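Local coordinates for protein esterase (Alcaligenes sp., PDB 1QLW) that probably hydrolyses carboxylic ester bonds, as a bacterial esterase with the alpha/beta-hydrolase fold, at residues A[66-71]-A[188-193]; A[80-85]-A[166-171]; A[95-100]-A[315-320]; A[144-149]-A[228-233]; A[210-215]-A[224-229]. All coordinates share one frame; numbering follows the deposited sequence. Where two conformers were deposited one is given.

Contact 1 of 5, residues A[66-71]-A[188-193]; sequences TLIHGC and ANLSKL
T66 and I68 of the strand beginning at 65 face L190 and L193 of helix 185-197, the kind of strand-to-helix packing that covers the central sheet of an alpha/beta hydrolase. Strand 66-68 and helix segment 188-193 run almost antiparallel, 170° between their directions and 11.4 Å between their axes, and the gap is bridged by branched side chains alone.

The apolar contacts come first. I68 and L190 meet tip to tip, CD1 of I68 lying 3.7 Å from CD1 of L190, while the other L190 methyl, CD2, lies between the end of I68 and CG2 of T66, 3.9 Å from I68 CD1 and 4.1 Å from T66 CG2. With OG1 beside the backbone N (chi1 -63°), the T66 methyl is left anti to that nitrogen and faces the helix; its CG2 touches CD2 of L193 at 3.8 Å. All four residues are buried, and T215 and Y211 of helix 211-218 pack against L190 from beside the contact.

Polar interactions lie around this core. The hydroxyl of T66 is hydrogen-bonded to that of T200 on the neighbouring strand. Beyond the strand, H69 opens the loop that in many relatives helps to form the oxyanion hole. Its imidazole is held at both nitrogens: NE2 pairs with the backbone N of Q104, and ND1 donates to O of G70 at 2.8 Å, in the ring plane and onto a carbonyl lone pair.

Contact 2 of 5, residues A[80-85]-A[166-171]; sequences TTPDGR and AELWQQ
P82 lays its ring against the first turn of segment 166-171, overlapping the backbone and beta carbons of E167 and L168. Its CB sits 3.7 Å from N of L168 and 3.9 Å from CB of E167, and CG reaches CB of L168 at 4.2 Å. The carbonyl joins in from the same residue: O of P82 comes within 3.2 Å of CB of E167, and CG of E167 also lies 3.4 Å from it. The two backbones are close here, the CA atoms of P82 and E167 being 5.0 Å apart. Q302, from a loop elsewhere in the chain, packs on both P82 and L168.

The proline is presented by a tightly braced loop. OG1 of T81 accepts from N of R85 and donates to OD1 of D83, meeting that oxygen from above the carboxylate plane. On the other carboxylate oxygen, R85 NE makes a nearly straight salt bridge to D83 OD2 (2.8 Å, 168°), with the acceptor lying in the guanidinium plane; the remaining guanidinium nitrogens bond to the carbonyls of Q302 and D303. The second subunit meets both segments, through S20 at T80 and through G24 and Q49 at Q170. Within the loop, the bonds from G84 N to T81 O and from T81 N to R85 O, with G84 at positive phi, define a type I beta turn with a G1 bulge.

Contact 3 of 5, residues A[95-100]-A[315-320]; sequences KGYSTY and DWIGRN
Y97 and I317 supply most of this small interface, with G318 adding a little backbone. The tyrosine reaches toward helix 306-319, and its side chain and that of I317 slide past each other in opposite directions. CG2 of I317, anti to its own backbone nitrogen, lies 3.6 Å from OH of Y97 and 4.1 Å from CE1, meeting the ring obliquely. The hydroxyl also passes 4.0 Å from N of G318, too far to bond. I65 of strand 65-68 touches both Y97 and I317, so the pair belongs to the layer where helix 306-319 packs on the sheet. Replacing Y97 by an alanine would probably open a gap beside I317 and I65. G96 closes the preceding helix with a Schellman motif, turning the chain toward Y97, ahead of strand 99-103. D315 and R319 form a salt bridge along the helix. Between Y97 and the helix, the contact is dispersion, which implies that shape and burial, more than any directional bond, probably set how the two fit.

Contact 4 of 5, residues A[144-149]-A[228-233]; sequences IFRFGP and SVEPGE
The guanidinium of R146 and the carboxylate of E230 meet end-on, with their planes turned 41° apart. At the guanidinium edge, NH1 gives a nearly straight bond to OE1 (2.7 Å, 170°), that oxygen lying in the guanidinium plane and being met on its syn side. NH2 of R146 reaches the syn lone pair of E230 OE2 at 2.8 Å, in a more bent bond. The guanidinium also makes a cation-pi interaction with W262. Nearby, the ring of F147 has CB of F145 over one face, and it stacks with F160.

Each carboxylate oxygen has a second partner, OE1 taking H298 ND1 and OE2 the backbone N of G253, while R146 NE binds O of D254. A carboxylate just past strand 223-229 of an alpha/beta hydrolase, joined to a histidine in this way, is consistent with the acid of a catalytic triad, with R146 as a second-shell residue that positions it.

R146 reaches this place from a Schellman motif at the end of helix 138-144, where its own phi is positive. Its chain is bent at the third torsion (chi3 -49°), bringing the guanidinium round to E230, whose side chain extends to meet it beyond CG.

Contact 5 of 5, residues A[210-215]-A[224-229]; sequences IYPFQT and TAIVSV
I226 sends its CG2 methyl over one face of the F213 ring, a CH-pi contact 4.1 Å from the centroid and 28° off the normal. The same methyl lies 3.7 Å from CB of P212, so two helix residues share it. CD1 of I226 reaches the carbonyl O of P212 at 3.7 Å. Farther along strand 223-229, CB of S228 approaches F213 CE2 obliquely at 4.0 Å. An alanine in place of F213 would strip the face from I226 CG2 and is likely to leave S228 and I226 with a gap beside them.

F213 has CG anti to its carbonyl carbon (chi1 -57°), which swings the ring back toward the strand. One edge of the ring meets CA of I210, F272 packs on it edge-to-face, and P235 touches it too. S228 OG is hydrogen-bonded to O of G209, just ahead of the helix. Helix segment 211-215 and strand 224-229 run 151° apart, as in the return half of a beta-alpha-beta crossover from strand 200-205; the turn between that strand and this helix is consistent with the nucleophile elbow of an alpha/beta hydrolase.

Overall arrangement
From the N terminus, strand 65-68 opens contact 1, and the loop after it opens contact 2, which closes on helix 165-171 before contact 1 closes on helix 185-197; contact 2 is thus enclosed by contact 1. Contact 3 starts at 95-100 and closes only at the C-terminal helix, crossing contacts 1 and 2 and enclosing contacts 4 and 5. Contact 4 crosses contacts 1 and 2, closing beyond strand 223-229. Contact 5, after contact 1, ends on that same strand. Contacts 1, 3 and 5 fasten helices to the central sheet, contact 4 ties a loop to the end of one of its strands, and contact 2 holds a loop to helix 165-171, whose L168 packs against F145 and F147 of contact 4.

Contact 1 of 5, residues A[66-71]-A[188-193]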
# COMPACT_ATOMS: atom_id res chain seq x y z
N THR A 66 -10.46 11.47 6.82
CA THR A 66 -10.21 10.13 6.29
C THR A 66 -10.35 10.21 4.77
O THR A 66 -11.42 10.59 4.27
CB THR A 66 -11.19 9.12 6.90
OG1 THR A 66 -10.98 9.04 8.32
CG2 THR A 66 -11.00 7.74 6.31
N LEU A 67 -9.31 9.86 4.04
CA LEU A 67 -9.24 9.93 2.59
C LEU A 67 -9.42 8.56 1.97
O LEU A 67 -8.69 7.63 2.32
CB LEU A 67 -7.91 10.54 2.12
CG LEU A 67 -7.61 11.97 2.58
CD1 LEU A 67 -6.18 12.36 2.20
CD2 LEU A 67 -8.59 12.95 1.97
N ILE A 68 -10.40 8.44 1.08
CA ILE A 68 -10.90 7.17 0.57
C ILE A 68 -10.85 7.16 -0.95
O ILE A 68 -11.67 7.81 -1.62
CB ILE A 68 -12.35 6.96 1.07
CG1 ILE A 68 -12.51 7.17 2.59
CG2 ILE A 68 -12.87 5.60 0.64
CD1 ILE A 68 -13.91 7.57 2.98
N HIS A 69 -9.89 6.45 -1.52
CA HIS A 69 -9.70 6.39 -2.96
C HIS A 69 -10.84 5.65 -3.66
O HIS A 69 -11.63 4.94 -3.04
CB HIS A 69 -8.35 5.71 -3.29
CG HIS A 69 -8.35 4.26 -2.91
ND1 HIS A 69 -8.96 3.31 -3.72
CD2 HIS A 69 -7.86 3.58 -1.85
CE1 HIS A 69 -8.84 2.13 -3.11
NE2 HIS A 69 -8.18 2.25 -1.97
N GLY A 70 -10.86 5.81 -4.99
CA GLY A 70 -11.86 5.19 -5.83
C GLY A 70 -11.33 4.00 -6.62
O GLY A 70 -10.48 3.25 -6.13
N CYS A 71 -11.90 3.77 -7.81
CA CYS A 71 -11.56 2.57 -8.55
C CYS A 71 -10.13 2.58 -9.02
O CYS A 71 -9.51 3.62 -9.22
CB CYS A 71 -12.41 2.33 -9.80
SG CYS A 71 -11.74 3.02 -11.33
N ALA A 188 -18.49 -0.84 6.07
CA ALA A 188 -18.55 -1.16 7.48
C ALA A 188 -17.26 -0.80 8.20
O ALA A 188 -17.26 -0.39 9.35
CB ALA A 188 -18.82 -2.64 7.67
N ASN A 189 -16.12 -0.98 7.53
CA ASN A 189 -14.84 -0.62 8.13
C ASN A 189 -14.72 0.87 8.38
O ASN A 189 -14.13 1.28 9.38
CB ASN A 189 -13.69 -1.15 7.27
CG ASN A 189 -13.59 -2.66 7.36
OD1 ASN A 189 -13.90 -3.24 8.40
ND2 ASN A 189 -13.14 -3.27 6.28
N LEU A 190 -15.30 1.70 7.50
CA LEU A 190 -15.27 3.14 7.74
C LEU A 190 -16.10 3.49 8.98
O LEU A 190 -15.74 4.43 9.69
CB LEU A 190 -15.79 3.91 6.54
CG LEU A 190 -14.84 3.88 5.33
CD1 LEU A 190 -15.57 4.40 4.10
CD2 LEU A 190 -13.58 4.69 5.59
N SER A 191 -17.18 2.76 9.26
CA SER A 191 -17.94 3.02 10.49
C SER A 191 -17.08 2.67 11.70
O SER A 191 -17.00 3.44 12.65
CB SER A 191 -19.22 2.20 10.51
OG SER A 191 -19.84 2.29 11.78
N LYS A 192 -16.41 1.50 11.66
CA LYS A 192 -15.54 1.15 12.79
C LYS A 192 -14.49 2.21 12.99
O LYS A 192 -14.17 2.57 14.13
CB LYS A 192 -14.91 -0.21 12.51
CG LYS A 192 -15.90 -1.36 12.59
CD LYS A 192 -15.25 -2.70 12.26
CE LYS A 192 -16.23 -3.82 12.62
NZ LYS A 192 -15.66 -5.16 12.35
N LEU A 193 -13.87 2.70 11.90
CA LEU A 193 -12.86 3.74 12.02
C LEU A 193 -13.43 5.03 12.59
O LEU A 193 -12.84 5.64 13.49
CB LEU A 193 -12.20 3.98 10.67
CG LEU A 193 -11.11 5.06 10.63
CD1 LEU A 193 -9.96 4.75 11.55
CD2 LEU A 193 -10.62 5.29 9.21

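Contact 2 of 5, residues A[80-85]-A[166-171]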
# COMPACT_ATOMS: atom_id res chain seq x y z
N THR A 80 2.09 12.02 -3.19
CA THR A 80 2.70 12.89 -4.19
C THR A 80 1.98 12.72 -5.52
O THR A 80 1.69 11.59 -5.94
CB THR A 80 4.16 12.47 -4.38
OG1 THR A 80 4.77 12.35 -3.08
CG2 THR A 80 4.93 13.39 -5.29
N THR A 81 1.75 13.83 -6.22
CA THR A 81 1.06 13.73 -7.51
C THR A 81 1.95 13.00 -8.51
O THR A 81 3.17 12.88 -8.34
CB THR A 81 0.69 15.12 -8.07
OG1 THR A 81 1.90 15.82 -8.42
CG2 THR A 81 -0.10 15.93 -7.04
N PRO A 82 1.38 12.55 -9.63
CA PRO A 82 2.19 11.87 -10.65
C PRO A 82 3.37 12.67 -11.15
O PRO A 82 4.41 12.10 -11.50
CB PRO A 82 1.17 11.57 -11.76
CG PRO A 82 -0.12 11.38 -11.01
CD PRO A 82 -0.07 12.40 -9.90
N ASP A 83 3.26 14.00 -11.20
CA ASP A 83 4.32 14.89 -11.63
C ASP A 83 5.18 15.42 -10.50
O ASP A 83 5.99 16.33 -10.72
CB ASP A 83 3.79 16.02 -12.50
CG ASP A 83 2.84 16.95 -11.77
OD1 ASP A 83 1.99 16.47 -10.99
OD2 ASP A 83 2.95 18.17 -12.00
N GLY A 84 5.06 14.87 -9.30
CA GLY A 84 6.00 15.15 -8.23
C GLY A 84 5.63 16.24 -7.27
O GLY A 84 6.48 16.63 -6.45
N ARG A 85 4.42 16.76 -7.32
CA ARG A 85 4.00 17.85 -6.46
C ARG A 85 3.33 17.33 -5.19
O ARG A 85 2.90 16.19 -5.07
CB ARG A 85 3.05 18.78 -7.22
CG ARG A 85 3.74 19.55 -8.34
CD ARG A 85 2.76 20.43 -9.09
NE ARG A 85 1.84 19.61 -9.89
CZ ARG A 85 0.57 19.37 -9.58
NH1 ARG A 85 -0.07 20.00 -8.61
NH2 ARG A 85 -0.08 18.49 -10.33
N ALA A 166 2.49 8.72 -17.76
CA ALA A 166 3.14 7.45 -17.44
C ALA A 166 3.13 7.16 -15.95
O ALA A 166 2.96 6.01 -15.51
CB ALA A 166 4.58 7.41 -17.93
N GLU A 167 3.37 8.19 -15.15
CA GLU A 167 3.39 8.06 -13.69
C GLU A 167 1.98 7.78 -13.19
O GLU A 167 1.82 6.96 -12.28
CB GLU A 167 4.01 9.28 -13.04
CG GLU A 167 5.51 9.42 -13.27
CD GLU A 167 5.94 9.98 -14.60
OE1 GLU A 167 5.16 10.45 -15.42
OE2 GLU A 167 7.19 9.94 -14.82
N LEU A 168 0.95 8.41 -13.76
CA LEU A 168 -0.40 8.04 -13.36
C LEU A 168 -0.65 6.56 -13.64
O LEU A 168 -1.17 5.83 -12.80
CB LEU A 168 -1.43 8.88 -14.11
CG LEU A 168 -2.89 8.49 -13.86
CD1 LEU A 168 -3.29 8.63 -12.41
CD2 LEU A 168 -3.78 9.33 -14.77
N TRP A 169 -0.25 6.09 -14.82
CA TRP A 169 -0.48 4.68 -15.15
C TRP A 169 0.22 3.76 -14.17
O TRP A 169 -0.26 2.68 -13.83
CB TRP A 169 -0.07 4.35 -16.58
CG TRP A 169 -0.61 5.25 -17.65
CD1 TRP A 169 0.06 5.58 -18.80
CD2 TRP A 169 -1.87 5.91 -17.73
NE1 TRP A 169 -0.70 6.40 -19.58
CE2 TRP A 169 -1.90 6.63 -18.94
CE3 TRP A 169 -3.01 6.00 -16.92
CZ2 TRP A 169 -2.97 7.41 -19.36
CZ3 TRP A 169 -4.09 6.77 -17.32
CH2 TRP A 169 -4.06 7.46 -18.55
N GLN A 170 1.41 4.18 -13.67
CA GLN A 170 2.11 3.38 -12.68
C GLN A 170 1.30 3.17 -11.41
O GLN A 170 1.50 2.14 -10.75
CB GLN A 170 3.45 4.02 -12.30
CG GLN A 170 4.53 3.91 -13.35
CD GLN A 170 5.77 4.69 -12.95
OE1 GLN A 170 5.65 5.86 -12.56
NE2 GLN A 170 6.95 4.09 -13.03
N GLN A 171 0.47 4.13 -11.00
CA GLN A 171 -0.24 3.98 -9.74
C GLN A 171 -1.58 3.26 -9.89
O GLN A 171 -2.24 3.03 -8.86
CB GLN A 171 -0.40 5.29 -9.00
CG GLN A 171 -1.39 6.29 -9.58
CD GLN A 171 -1.59 7.46 -8.65
OE1 GLN A 171 -0.73 8.39 -8.61
NE2 GLN A 171 -2.65 7.48 -7.90

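Contact 3 of 5, residues A[95-100]-A[315-320]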
# COMPACT_ATOMS: atom_id res chain seq x y z
N LYS A 95 -1.96 21.96 6.82
CA LYS A 95 -3.07 22.80 7.21
C LYS A 95 -3.60 22.46 8.59
O LYS A 95 -4.55 23.11 9.06
CB LYS A 95 -4.16 22.76 6.13
CG LYS A 95 -3.72 23.43 4.84
CD LYS A 95 -3.68 24.93 4.98
CE LYS A 95 -3.61 25.66 3.66
NZ LYS A 95 -3.95 27.10 3.81
N GLY A 96 -3.01 21.47 9.26
CA GLY A 96 -3.34 21.17 10.63
C GLY A 96 -4.34 20.06 10.87
O GLY A 96 -4.80 19.89 11.99
N TYR A 97 -4.70 19.32 9.81
CA TYR A 97 -5.60 18.19 9.96
C TYR A 97 -4.82 16.88 10.04
O TYR A 97 -3.95 16.61 9.22
CB TYR A 97 -6.52 18.07 8.73
CG TYR A 97 -7.57 19.16 8.69
CD1 TYR A 97 -8.79 18.97 9.31
CD2 TYR A 97 -7.35 20.36 8.03
CE1 TYR A 97 -9.79 19.91 9.30
CE2 TYR A 97 -8.36 21.33 8.02
CZ TYR A 97 -9.55 21.10 8.67
OH TYR A 97 -10.58 22.03 8.68
N SER A 98 -5.20 16.05 11.00
CA SER A 98 -4.79 14.66 10.97
C SER A 98 -5.39 13.95 9.77
O SER A 98 -6.54 14.25 9.41
CB SER A 98 -5.22 13.96 12.24
OG SER A 98 -4.54 14.53 13.34
N THR A 99 -4.63 13.06 9.17
CA THR A 99 -5.10 12.34 8.00
C THR A 99 -5.03 10.83 8.23
O THR A 99 -4.09 10.31 8.84
CB THR A 99 -4.30 12.62 6.73
OG1 THR A 99 -2.96 12.19 6.92
CG2 THR A 99 -4.38 14.10 6.38
N TYR A 100 -6.08 10.17 7.76
CA TYR A 100 -6.19 8.70 7.81
C TYR A 100 -6.40 8.26 6.37
O TYR A 100 -7.48 8.52 5.82
CB TYR A 100 -7.30 8.24 8.74
CG TYR A 100 -6.97 8.47 10.20
CD1 TYR A 100 -6.97 9.73 10.77
CD2 TYR A 100 -6.62 7.41 11.02
CE1 TYR A 100 -6.59 9.93 12.08
CE2 TYR A 100 -6.26 7.60 12.34
CZ TYR A 100 -6.24 8.86 12.87
OH TYR A 100 -5.88 9.07 14.17
N ASP A 315 -11.89 25.11 3.38
CA ASP A 315 -12.70 26.25 3.83
C ASP A 315 -14.09 25.76 4.20
O ASP A 315 -14.65 26.13 5.24
CB ASP A 315 -12.78 27.33 2.76
CG ASP A 315 -13.76 28.44 3.09
OD1 ASP A 315 -13.43 29.32 3.91
OD2 ASP A 315 -14.88 28.44 2.54
N TRP A 316 -14.68 24.91 3.37
CA TRP A 316 -16.00 24.35 3.65
C TRP A 316 -15.96 23.49 4.91
O TRP A 316 -16.84 23.61 5.77
CB TRP A 316 -16.52 23.57 2.44
CG TRP A 316 -17.88 22.97 2.69
CD1 TRP A 316 -19.08 23.53 2.39
CD2 TRP A 316 -18.17 21.70 3.29
NE1 TRP A 316 -20.10 22.70 2.77
CE2 TRP A 316 -19.57 21.57 3.34
CE3 TRP A 316 -17.36 20.66 3.78
CZ2 TRP A 316 -20.18 20.45 3.87
CZ3 TRP A 316 -18.00 19.56 4.31
CH2 TRP A 316 -19.39 19.45 4.34
N ILE A 317 -14.93 22.65 5.04
CA ILE A 317 -14.85 21.80 6.24
C ILE A 317 -14.78 22.66 7.49
O ILE A 317 -15.49 22.41 8.46
CB ILE A 317 -13.64 20.86 6.17
CG1 ILE A 317 -13.86 19.81 5.08
CG2 ILE A 317 -13.43 20.20 7.53
CD1 ILE A 317 -12.67 18.92 4.80
N GLY A 318 -13.99 23.74 7.45
CA GLY A 318 -13.87 24.63 8.60
C GLY A 318 -15.18 25.28 8.97
O GLY A 318 -15.47 25.48 10.16
N ARG A 319 -16.02 25.62 8.00
CA ARG A 319 -17.31 26.24 8.25
C ARG A 319 -18.35 25.25 8.72
O ARG A 319 -19.37 25.65 9.29
CB ARG A 319 -17.81 26.97 7.00
CG ARG A 319 -17.02 28.22 6.65
CD ARG A 319 -17.64 28.92 5.43
NE ARG A 319 -17.14 28.33 4.20
CZ ARG A 319 -17.84 27.86 3.19
NH1 ARG A 319 -19.17 27.88 3.24
NH2 ARG A 319 -17.23 27.34 2.13
N ASN A 320 -18.17 23.96 8.49
CA ASN A 320 -19.19 22.96 8.75
C ASN A 320 -18.79 21.94 9.80
O ASN A 320 -19.37 20.86 9.91
CB ASN A 320 -19.54 22.25 7.43
CG ASN A 320 -20.34 23.19 6.56
OD1 ASN A 320 -21.55 23.29 6.75
ND2 ASN A 320 -19.72 23.93 5.66

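Contact 4 of 5, residues A[144-149]-A[228-233]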
# COMPACT_ATOMS: atom_id res chain seq x y z
N ILE A 144 -12.44 8.21 -19.04
CA ILE A 144 -13.12 8.20 -17.74
C ILE A 144 -12.73 9.40 -16.90
O ILE A 144 -13.55 10.03 -16.23
CB ILE A 144 -12.81 6.90 -16.97
CG1 ILE A 144 -13.42 5.72 -17.73
CG2 ILE A 144 -13.32 6.97 -15.54
CD1 ILE A 144 -12.93 4.34 -17.32
N PHE A 145 -11.44 9.77 -16.98
CA PHE A 145 -10.92 10.86 -16.19
C PHE A 145 -11.10 12.22 -16.85
O PHE A 145 -10.81 13.25 -16.23
CB PHE A 145 -9.44 10.63 -15.88
CG PHE A 145 -9.14 9.42 -15.03
CD1 PHE A 145 -10.10 8.78 -14.26
CD2 PHE A 145 -7.85 8.92 -14.99
CE1 PHE A 145 -9.80 7.68 -13.48
CE2 PHE A 145 -7.53 7.82 -14.21
CZ PHE A 145 -8.50 7.21 -13.46
N ARG A 146 -11.58 12.24 -18.09
CA ARG A 146 -11.88 13.44 -18.84
C ARG A 146 -10.63 14.27 -19.09
O ARG A 146 -10.66 15.51 -19.08
CB ARG A 146 -12.98 14.29 -18.17
CG ARG A 146 -14.24 13.51 -17.85
CD ARG A 146 -15.42 14.42 -17.52
NE ARG A 146 -15.08 15.45 -16.55
CZ ARG A 146 -14.92 15.25 -15.25
NH1 ARG A 146 -15.21 14.05 -14.71
NH2 ARG A 146 -14.48 16.23 -14.47
N PHE A 147 -9.55 13.60 -19.49
CA PHE A 147 -8.36 14.33 -19.88
C PHE A 147 -8.48 14.94 -21.27
O PHE A 147 -7.78 15.88 -21.59
CB PHE A 147 -7.14 13.41 -19.84
CG PHE A 147 -6.75 12.91 -18.47
CD1 PHE A 147 -7.19 13.51 -17.30
CD2 PHE A 147 -5.91 11.82 -18.39
CE1 PHE A 147 -6.79 13.02 -16.07
CE2 PHE A 147 -5.50 11.33 -17.16
CZ PHE A 147 -5.93 11.94 -15.99
N GLY A 148 -9.33 14.33 -22.09
CA GLY A 148 -9.57 14.79 -23.46
C GLY A 148 -10.67 13.90 -24.00
O GLY A 148 -11.18 13.02 -23.33
N PRO A 149 -11.08 14.17 -25.23
CA PRO A 149 -12.22 13.46 -25.80
C PRO A 149 -11.99 11.99 -26.01
O PRO A 149 -12.88 11.14 -25.85
CB PRO A 149 -12.50 14.23 -27.09
CG PRO A 149 -11.25 14.95 -27.44
CD PRO A 149 -10.57 15.24 -26.13
N SER A 228 -17.52 14.37 -0.99
CA SER A 228 -17.46 13.34 -2.04
C SER A 228 -17.03 14.03 -3.33
O SER A 228 -17.74 14.91 -3.81
CB SER A 228 -18.81 12.65 -2.10
OG SER A 228 -18.90 11.55 -2.96
N VAL A 229 -15.90 13.60 -3.88
CA VAL A 229 -15.35 14.15 -5.11
C VAL A 229 -15.81 13.31 -6.30
O VAL A 229 -15.46 12.11 -6.37
CB VAL A 229 -13.81 14.19 -5.04
CG1 VAL A 229 -13.27 14.74 -6.34
CG2 VAL A 229 -13.38 15.03 -3.85
N GLU A 230 -16.62 13.90 -7.16
CA GLU A 230 -17.12 13.23 -8.35
C GLU A 230 -17.56 11.80 -8.10
O GLU A 230 -17.02 10.85 -8.68
CB GLU A 230 -16.14 13.31 -9.51
CG GLU A 230 -15.94 14.75 -9.96
CD GLU A 230 -15.36 14.92 -11.33
OE1 GLU A 230 -14.95 13.93 -11.98
OE2 GLU A 230 -15.30 16.10 -11.78
N PRO A 231 -18.52 11.61 -7.23
CA PRO A 231 -19.02 10.28 -6.94
C PRO A 231 -19.63 9.61 -8.15
O PRO A 231 -20.32 10.23 -8.97
CB PRO A 231 -20.06 10.50 -5.83
CG PRO A 231 -20.52 11.91 -6.05
CD PRO A 231 -19.29 12.64 -6.50
N GLY A 232 -19.44 8.28 -8.22
CA GLY A 232 -20.09 7.48 -9.25
C GLY A 232 -21.59 7.45 -9.02
O GLY A 232 -22.36 7.42 -9.99
N GLU A 233 -21.99 7.46 -7.75
CA GLU A 233 -23.39 7.55 -7.38
C GLU A 233 -23.52 8.40 -6.12
O GLU A 233 -22.72 8.28 -5.21
CB GLU A 233 -23.96 6.16 -7.08
CG GLU A 233 -24.09 5.20 -8.24
CD GLU A 233 -24.89 5.67 -9.43
OE1 GLU A 233 -25.84 6.47 -9.28
OE2 GLU A 233 -24.59 5.27 -10.58

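Contact 5 of 5, residues A[210-215]-A[224-229]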
# COMPACT_ATOMS: atom_id res chain seq x y z
N ILE A 210 -20.03 6.94 -2.98
CA ILE A 210 -21.22 6.57 -2.21
C ILE A 210 -20.89 6.00 -0.84
O ILE A 210 -21.75 5.99 0.05
CB ILE A 210 -22.04 5.55 -3.04
CG1 ILE A 210 -23.46 5.40 -2.50
CG2 ILE A 210 -21.36 4.19 -3.13
CD1 ILE A 210 -24.30 6.66 -2.53
N TYR A 211 -19.67 5.49 -0.64
CA TYR A 211 -19.35 4.80 0.61
C TYR A 211 -19.69 5.56 1.87
O TYR A 211 -20.33 4.97 2.75
CB TYR A 211 -17.90 4.32 0.68
CG TYR A 211 -17.42 3.27 -0.28
CD1 TYR A 211 -18.21 2.66 -1.25
CD2 TYR A 211 -16.10 2.83 -0.17
CE1 TYR A 211 -17.67 1.70 -2.10
CE2 TYR A 211 -15.56 1.87 -1.00
CZ TYR A 211 -16.36 1.30 -1.98
OH TYR A 211 -15.88 0.36 -2.85
N PRO A 212 -19.27 6.81 2.04
CA PRO A 212 -19.55 7.48 3.31
C PRO A 212 -21.02 7.60 3.62
O PRO A 212 -21.40 7.60 4.79
CB PRO A 212 -18.89 8.85 3.17
CG PRO A 212 -17.97 8.74 2.04
CD PRO A 212 -18.41 7.62 1.15
N PHE A 213 -21.83 7.76 2.58
CA PHE A 213 -23.27 7.85 2.77
C PHE A 213 -23.86 6.52 3.21
O PHE A 213 -24.77 6.48 4.03
CB PHE A 213 -23.94 8.33 1.47
CG PHE A 213 -23.40 9.64 0.97
CD1 PHE A 213 -23.75 10.83 1.59
CD2 PHE A 213 -22.54 9.68 -0.10
CE1 PHE A 213 -23.26 12.04 1.12
CE2 PHE A 213 -22.05 10.88 -0.59
CZ PHE A 213 -22.42 12.06 0.03
N GLN A 214 -23.35 5.41 2.64
CA GLN A 214 -23.75 4.09 3.09
C GLN A 214 -23.27 3.85 4.52
O GLN A 214 -23.98 3.23 5.32
CB GLN A 214 -23.22 3.03 2.13
CG GLN A 214 -23.87 3.14 0.77
CD GLN A 214 -23.29 2.23 -0.28
OE1 GLN A 214 -22.14 1.78 -0.16
NE2 GLN A 214 -24.03 1.95 -1.34
N THR A 215 -22.08 4.30 4.87
CA THR A 215 -21.58 4.16 6.24
C THR A 215 -22.53 4.88 7.19
O THR A 215 -22.94 4.31 8.20
CB THR A 215 -20.17 4.74 6.35
OG1 THR A 215 -19.29 4.03 5.46
CG2 THR A 215 -19.63 4.63 7.76
N THR A 224 -18.60 13.17 11.06
CA THR A 224 -18.76 14.59 11.31
C THR A 224 -19.27 15.33 10.09
O THR A 224 -20.10 16.23 10.21
CB THR A 224 -17.39 15.15 11.76
OG1 THR A 224 -16.90 14.37 12.86
CG2 THR A 224 -17.49 16.62 12.14
N ALA A 225 -18.76 14.95 8.94
CA ALA A 225 -19.11 15.58 7.68
C ALA A 225 -18.66 14.65 6.56
O ALA A 225 -17.82 13.77 6.80
CB ALA A 225 -18.42 16.94 7.52
N ILE A 226 -19.22 14.84 5.38
CA ILE A 226 -18.86 14.04 4.21
C ILE A 226 -18.51 14.97 3.06
O ILE A 226 -19.28 15.88 2.76
CB ILE A 226 -20.00 13.09 3.80
CG1 ILE A 226 -20.32 12.11 4.92
CG2 ILE A 226 -19.72 12.43 2.47
CD1 ILE A 226 -21.59 11.32 4.72
N VAL A 227 -17.38 14.67 2.42
CA VAL A 227 -16.96 15.32 1.20
C VAL A 227 -16.84 14.23 0.13
O VAL A 227 -16.13 13.25 0.37
CB VAL A 227 -15.64 16.08 1.33
CG1 VAL A 227 -15.21 16.70 0.01
CG2 VAL A 227 -15.72 17.13 2.44
N SER A 228 -17.52 14.37 -0.99
CA SER A 228 -17.46 13.34 -2.04
C SER A 228 -17.03 14.03 -3.33
O SER A 228 -17.74 14.91 -3.81
CB SER A 228 -18.81 12.65 -2.10
OG SER A 228 -18.90 11.55 -2.96
N VAL A 229 -15.90 13.60 -3.88
CA VAL A 229 -15.35 14.15 -5.11
C VAL A 229 -15.81 13.31 -6.30
O VAL A 229 -15.46 12.11 -6.37
CB VAL A 229 -13.81 14.19 -5.04
CG1 VAL A 229 -13.27 14.74 -6.34
CG2 VAL A 229 -13.38 15.03 -3.85